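Probable mannosyltransferase KTR4 (PDB 5A07) is a yeast protein of the GT-A glycosyltransferase clan whose lumenal part binds guanosine-5'-diphosphate and a manganese ion. Local coordinates at residues 255-269 against 312-325. Residues are numbered along the deposited sequence; the frame is centred on the assembly and turned at random. Where two conformers were deposited one is given.
Sequences IYGFVLNLYDSPQTI and YSTCHFWTNFEIVD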
loop_
_atom_site.group_PDB
_atom_site.type_symbol
_atom_site.label_atom_id
_atom_site.label_comp_id
_atom_site.label_asym_id
_atom_site.label_seq_id
_atom_site.Cartn_x
_atom_site.Cartn_y
_atom_site.Cartn_z
ATOM N N ILE B 255 -7.523 9.320 -3.691
ATOM C CA ILE B 255 -8.080 7.980 -3.580
ATOM C C ILE B 255 -7.198 6.999 -2.827
ATOM O O ILE B 255 -7.597 5.881 -2.578
ATOM C CB ILE B 255 -8.369 7.385 -4.966
ATOM C CG1 ILE B 255 -7.118 7.205 -5.784
ATOM C CG2 ILE B 255 -9.461 8.254 -5.661
ATOM C CD1 ILE B 255 -7.256 6.302 -7.029
ATOM N N TYR B 256 -5.957 7.410 -2.524
ATOM C CA TYR B 256 -5.033 6.464 -1.931
ATOM C C TYR B 256 -3.955 7.249 -1.190
ATOM O O TYR B 256 -3.487 8.287 -1.676
ATOM C CB TYR B 256 -4.423 5.573 -2.983
ATOM C CG TYR B 256 -3.683 4.360 -2.405
ATOM C CD1 TYR B 256 -4.394 3.252 -1.959
ATOM C CD2 TYR B 256 -2.332 4.328 -2.302
ATOM C CE1 TYR B 256 -3.745 2.161 -1.420
ATOM C CE2 TYR B 256 -1.675 3.202 -1.793
ATOM C CZ TYR B 256 -2.409 2.128 -1.371
ATOM O OH TYR B 256 -1.783 1.033 -0.864
ATOM N N GLY B 257 -3.601 6.751 -0.022
ATOM C CA GLY B 257 -2.529 7.290 0.780
ATOM C C GLY B 257 -1.535 6.230 1.191
ATOM O O GLY B 257 -1.931 5.107 1.611
ATOM N N PHE B 258 -0.240 6.573 1.086
ATOM C CA PHE B 258 0.819 5.678 1.429
ATOM C C PHE B 258 1.912 6.427 2.188
ATOM O O PHE B 258 1.977 7.659 2.174
ATOM C CB PHE B 258 1.389 4.986 0.176
ATOM C CG PHE B 258 2.275 5.871 -0.690
ATOM C CD1 PHE B 258 1.736 6.713 -1.613
ATOM C CD2 PHE B 258 3.642 5.853 -0.553
ATOM C CE1 PHE B 258 2.545 7.534 -2.400
ATOM C CE2 PHE B 258 4.459 6.678 -1.321
ATOM C CZ PHE B 258 3.891 7.519 -2.229
ATOM N N VAL B 259 2.756 5.655 2.833
ATOM C CA VAL B 259 3.960 6.165 3.499
ATOM C C VAL B 259 5.311 5.661 2.980
ATOM O O VAL B 259 6.347 6.406 3.089
ATOM C CB VAL B 259 3.946 6.030 5.049
ATOM C CG1 VAL B 259 2.883 6.881 5.689
ATOM C CG2 VAL B 259 3.779 4.589 5.490
ATOM N N LEU B 260 5.337 4.420 2.491
ATOM C CA LEU B 260 6.541 3.764 2.119
ATOM C C LEU B 260 6.349 3.137 0.710
ATOM O O LEU B 260 5.257 2.694 0.379
ATOM C CB LEU B 260 6.939 2.665 3.157
ATOM C CG LEU B 260 7.449 3.282 4.468
ATOM C CD1 LEU B 260 7.416 2.318 5.653
ATOM C CD2 LEU B 260 8.853 3.860 4.258
ATOM N N ASN B 261 7.417 3.068 -0.071
ATOM C CA ASN B 261 7.335 2.743 -1.516
ATOM C C ASN B 261 8.580 1.930 -1.824
ATOM O O ASN B 261 9.678 2.432 -1.703
ATOM C CB ASN B 261 7.322 4.112 -2.233
ATOM C CG ASN B 261 6.964 4.029 -3.686
ATOM O OD1 ASN B 261 7.570 3.264 -4.475
ATOM N ND2 ASN B 261 6.002 4.864 -4.078
ATOM N N LEU B 262 8.412 0.677 -2.210
ATOM C CA LEU B 262 9.463 -0.299 -2.254
ATOM C C LEU B 262 9.503 -1.101 -3.574
ATOM O O LEU B 262 8.523 -1.236 -4.279
ATOM C CB LEU B 262 9.273 -1.377 -1.136
ATOM C CG LEU B 262 9.130 -0.955 0.335
ATOM C CD1 LEU B 262 8.965 -2.192 1.241
ATOM C CD2 LEU B 262 10.328 -0.145 0.746
ATOM N N TYR B 263 10.633 -1.707 -3.779
ATOM C CA TYR B 263 10.812 -2.750 -4.765
ATOM C C TYR B 263 10.292 -4.059 -4.134
ATOM O O TYR B 263 10.396 -4.260 -2.930
ATOM C CB TYR B 263 12.257 -2.903 -5.162
ATOM C CG TYR B 263 12.736 -1.789 -6.044
ATOM C CD1 TYR B 263 13.149 -0.564 -5.494
ATOM C CD2 TYR B 263 12.715 -1.907 -7.403
ATOM C CE1 TYR B 263 13.567 0.498 -6.316
ATOM C CE2 TYR B 263 13.099 -0.823 -8.255
ATOM C CZ TYR B 263 13.540 0.372 -7.689
ATOM O OH TYR B 263 13.890 1.449 -8.503
ATOM N N ASP B 264 9.840 -4.955 -4.977
ATOM C CA ASP B 264 9.439 -6.244 -4.534
ATOM C C ASP B 264 10.457 -7.319 -4.951
ATOM O O ASP B 264 11.332 -7.107 -5.745
ATOM C CB ASP B 264 8.066 -6.585 -5.116
ATOM C CG ASP B 264 7.180 -7.430 -4.130
ATOM O OD1 ASP B 264 7.704 -8.132 -3.278
ATOM O OD2 ASP B 264 5.973 -7.405 -4.229
ATOM N N SER B 265 10.263 -8.505 -4.383
ATOM C CA SER B 265 11.012 -9.690 -4.748
ATOM C C SER B 265 10.490 -10.212 -6.073
ATOM O O SER B 265 9.319 -10.670 -6.179
ATOM C CB SER B 265 10.828 -10.728 -3.616
ATOM O OG SER B 265 11.312 -11.951 -4.090
ATOM N N PRO B 266 11.305 -10.080 -7.158
ATOM C CA PRO B 266 10.762 -10.368 -8.492
ATOM C C PRO B 266 10.276 -11.844 -8.655
ATOM O O PRO B 266 9.371 -12.112 -9.391
ATOM C CB PRO B 266 11.936 -10.120 -9.440
ATOM C CG PRO B 266 12.984 -9.454 -8.634
ATOM C CD PRO B 266 12.698 -9.616 -7.182
ATOM N N GLN B 267 10.876 -12.752 -7.911
ATOM C CA GLN B 267 10.554 -14.193 -8.048
ATOM C C GLN B 267 9.192 -14.508 -7.484
ATOM O O GLN B 267 8.666 -15.598 -7.740
ATOM C CB GLN B 267 11.625 -15.055 -7.340
ATOM C CG GLN B 267 13.065 -14.924 -7.850
ATOM C CD GLN B 267 13.719 -13.573 -7.467
ATOM O OE1 GLN B 267 13.221 -12.776 -6.620
ATOM N NE2 GLN B 267 14.836 -13.301 -8.101
ATOM N N THR B 268 8.580 -13.589 -6.716
ATOM C CA THR B 268 7.202 -13.806 -6.274
ATOM C C THR B 268 6.199 -13.482 -7.343
ATOM O O THR B 268 4.993 -13.818 -7.226
ATOM C CB THR B 268 6.859 -12.984 -5.016
ATOM O OG1 THR B 268 6.890 -11.569 -5.335
ATOM C CG2 THR B 268 7.794 -13.296 -3.879
ATOM N N ILE B 269 6.621 -12.722 -8.359
ATOM C CA ILE B 269 5.709 -12.153 -9.322
ATOM C C ILE B 269 6.212 -12.314 -10.745
ATOM O O ILE B 269 6.066 -11.417 -11.605
ATOM C CB ILE B 269 5.451 -10.645 -9.047
ATOM C CG1 ILE B 269 6.754 -9.865 -8.960
ATOM C CG2 ILE B 269 4.568 -10.537 -7.808
ATOM C CD1 ILE B 269 6.587 -8.323 -8.842
ATOM N N TYR B 312 8.741 -4.666 -15.550
ATOM C CA TYR B 312 8.159 -4.010 -14.363
ATOM C C TYR B 312 9.251 -3.745 -13.363
ATOM O O TYR B 312 10.021 -4.628 -12.989
ATOM C CB TYR B 312 7.081 -4.898 -13.741
ATOM C CG TYR B 312 6.449 -4.443 -12.422
ATOM C CD1 TYR B 312 6.242 -3.108 -12.112
ATOM C CD2 TYR B 312 5.940 -5.396 -11.538
ATOM C CE1 TYR B 312 5.633 -2.737 -10.886
ATOM C CE2 TYR B 312 5.342 -5.019 -10.338
ATOM C CZ TYR B 312 5.195 -3.686 -10.021
ATOM O OH TYR B 312 4.578 -3.356 -8.821
ATOM N N SER B 313 9.340 -2.503 -12.917
ATOM C CA SER B 313 10.334 -2.128 -11.911
ATOM C C SER B 313 10.226 -2.921 -10.619
ATOM O O SER B 313 11.193 -3.073 -9.915
ATOM C CB SER B 313 10.164 -0.613 -11.585
ATOM O OG SER B 313 8.843 -0.385 -11.023
ATOM N N THR B 314 9.021 -3.370 -10.359
ATOM C CA THR B 314 8.543 -4.018 -9.120
ATOM C C THR B 314 8.268 -3.022 -8.034
ATOM O O THR B 314 7.932 -3.400 -6.895
ATOM C CB THR B 314 9.393 -5.197 -8.629
ATOM O OG1 THR B 314 10.612 -4.714 -8.056
ATOM C CG2 THR B 314 9.701 -6.123 -9.755
ATOM N N CYS B 315 8.312 -1.716 -8.347
ATOM C CA CYS B 315 7.944 -0.711 -7.321
ATOM C C CYS B 315 6.469 -0.830 -6.949
ATOM O O CYS B 315 5.597 -1.075 -7.788
ATOM C CB CYS B 315 8.251 0.690 -7.809
ATOM S SG CYS B 315 10.030 0.934 -7.965
ATOM N N HIS B 316 6.193 -0.700 -5.632
ATOM C CA HIS B 316 4.867 -0.774 -5.121
ATOM C C HIS B 316 4.700 0.041 -3.845
ATOM O O HIS B 316 5.667 0.264 -3.123
ATOM C CB HIS B 316 4.468 -2.253 -4.910
ATOM C CG HIS B 316 5.312 -2.969 -3.903
ATOM N ND1 HIS B 316 6.566 -3.493 -4.189
ATOM C CD2 HIS B 316 5.100 -3.205 -2.599
ATOM C CE1 HIS B 316 7.060 -4.039 -3.095
ATOM N NE2 HIS B 316 6.187 -3.894 -2.123
ATOM N N PHE B 317 3.477 0.458 -3.577
ATOM C CA PHE B 317 3.156 1.067 -2.279
ATOM C C PHE B 317 3.196 -0.080 -1.279
ATOM O O PHE B 317 2.678 -1.152 -1.553
ATOM C CB PHE B 317 1.786 1.704 -2.290
ATOM C CG PHE B 317 1.592 2.631 -3.459
ATOM C CD1 PHE B 317 2.348 3.794 -3.534
ATOM C CD2 PHE B 317 0.688 2.340 -4.465
ATOM C CE1 PHE B 317 2.267 4.626 -4.657
ATOM C CE2 PHE B 317 0.573 3.170 -5.544
ATOM C CZ PHE B 317 1.359 4.306 -5.636
ATOM N N TRP B 318 3.757 0.182 -0.103
ATOM C CA TRP B 318 3.900 -0.881 0.891
ATOM C C TRP B 318 2.684 -0.949 1.767
ATOM O O TRP B 318 2.573 -0.242 2.799
ATOM C CB TRP B 318 5.140 -0.629 1.715
ATOM C CG TRP B 318 5.708 -1.926 2.327
ATOM C CD1 TRP B 318 5.663 -3.168 1.799
ATOM C CD2 TRP B 318 6.421 -2.015 3.539
ATOM N NE1 TRP B 318 6.351 -4.065 2.644
ATOM C CE2 TRP B 318 6.814 -3.361 3.711
ATOM C CE3 TRP B 318 6.731 -1.101 4.534
ATOM C CZ2 TRP B 318 7.482 -3.784 4.834
ATOM C CZ3 TRP B 318 7.466 -1.539 5.625
ATOM C CH2 TRP B 318 7.840 -2.851 5.743
ATOM N N THR B 319 1.790 -1.810 1.364
ATOM C CA THR B 319 0.391 -1.768 1.804
ATOM C C THR B 319 0.110 -2.150 3.269
ATOM O O THR B 319 -1.025 -2.070 3.694
ATOM C CB THR B 319 -0.491 -2.695 0.921
ATOM O OG1 THR B 319 0.073 -4.002 0.943
ATOM C CG2 THR B 319 -0.535 -2.123 -0.536
ATOM N N ASN B 320 1.103 -2.558 4.070
ATOM C CA ASN B 320 0.783 -2.768 5.475
ATOM C C ASN B 320 0.150 -1.549 6.117
ATOM O O ASN B 320 -0.574 -1.656 7.090
ATOM C CB ASN B 320 1.952 -3.344 6.264
ATOM C CG ASN B 320 3.242 -2.541 6.147
ATOM O OD1 ASN B 320 3.314 -1.411 6.576
ATOM N ND2 ASN B 320 4.262 -3.168 5.643
ATOM N N PHE B 321 0.511 -0.371 5.630
ATOM C CA PHE B 321 -0.237 0.879 5.872
ATOM C C PHE B 321 -0.864 1.295 4.559
ATOM O O PHE B 321 -0.191 1.297 3.543
ATOM C CB PHE B 321 0.733 1.997 6.285
ATOM C CG PHE B 321 0.111 3.404 6.267
ATOM C CD1 PHE B 321 -0.014 4.109 5.078
ATOM C CD2 PHE B 321 -0.386 3.955 7.383
ATOM C CE1 PHE B 321 -0.575 5.386 5.048
ATOM C CE2 PHE B 321 -0.963 5.191 7.373
ATOM C CZ PHE B 321 -1.072 5.917 6.214
ATOM N N GLU B 322 -2.154 1.574 4.532
ATOM C CA GLU B 322 -2.719 2.232 3.346
ATOM C C GLU B 322 -4.016 2.945 3.782
ATOM O O GLU B 322 -4.720 2.465 4.697
ATOM C CB GLU B 322 -2.897 1.278 2.177
ATOM C CG GLU B 322 -3.761 0.070 2.477
ATOM C CD GLU B 322 -3.917 -0.916 1.334
ATOM O OE1 GLU B 322 -3.598 -0.660 0.129
ATOM O OE2 GLU B 322 -4.430 -1.998 1.645
ATOM N N ILE B 323 -4.280 4.134 3.216
ATOM C CA ILE B 323 -5.578 4.823 3.373
ATOM C C ILE B 323 -6.193 4.653 1.970
ATOM O O ILE B 323 -5.582 5.062 0.981
ATOM C CB ILE B 323 -5.411 6.291 3.625
ATOM C CG1 ILE B 323 -4.454 6.630 4.770
ATOM C CG2 ILE B 323 -6.743 6.906 3.927
ATOM C CD1 ILE B 323 -4.815 6.041 6.037
ATOM N N VAL B 324 -7.365 4.086 1.873
ATOM C CA VAL B 324 -7.889 3.770 0.545
ATOM C C VAL B 324 -9.369 4.141 0.419
ATOM O O VAL B 324 -10.194 3.931 1.325
ATOM C CB VAL B 324 -7.546 2.334 0.078
ATOM C CG1 VAL B 324 -7.965 1.321 1.068
ATOM C CG2 VAL B 324 -8.156 2.071 -1.301
ATOM N N ASP B 325 -9.663 4.762 -0.714
ATOM C CA ASP B 325 -10.997 5.108 -1.138
ATOM C C ASP B 325 -11.555 3.858 -1.808
ATOM O O ASP B 325 -11.173 3.480 -2.911
ATOM C CB ASP B 325 -10.953 6.320 -2.084
ATOM C CG ASP B 325 -12.350 6.825 -2.547
ATOM O OD1 ASP B 325 -13.334 6.040 -2.424
ATOM O OD2 ASP B 325 -12.443 8.015 -2.983
HETATM O O HOH W 1 0.487 1.812 0.927
HETATM O O HOH W 2 2.681 2.739 2.686
#
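Gly-257 and Ile-323 exchange two backbone hydrogen bonds, Gly-257 N to Ile-323 O at 2.8 Å and Ile-323 N to Gly-257 O, in the antiparallel part of the central mixed sheet of this GT-A fold. Asp-325 N reaches Ile-255 O to extend the pairing. Leu-262 and His-316 form a second such pair, but the register shifts by two residues between Gly-257 and Asn-261, where a type I turn from Trp-318 to Phe-321 interrupts the 312-325 segment. Two waters sit at this break: one accepts from Val-259 N and lies 3.0 Å from Trp-318 O, the other donates to Phe-321 O and to the hydroxyl of Tyr-256. That hydroxyl gives its own proton to Glu-322 OE1, 2.7 Å away on the anti side of a carboxylate turned 88° from the ring. Glu-322 OE2 forms salt bridges with Arg-230 and Arg-358, so the buried charge is probably well compensated. At the far end, His-316 CG sits between its backbone N and carbonyl carbon (chi1 63°), which lets ND1 donate straight to Thr-314 O at 3.0 Å, in the ring plane. Asp-264 N binds Thr-314 OG1 and, weakly, Thr-314 O. The Trp-318 side chain, about 6 Å from the bound GDP, is sandwiched: Asn-320 ND2 lies over one face, and on the opposite face Leu-262 CD1 stands 3.3 Å from the centroid of the five-membered ring.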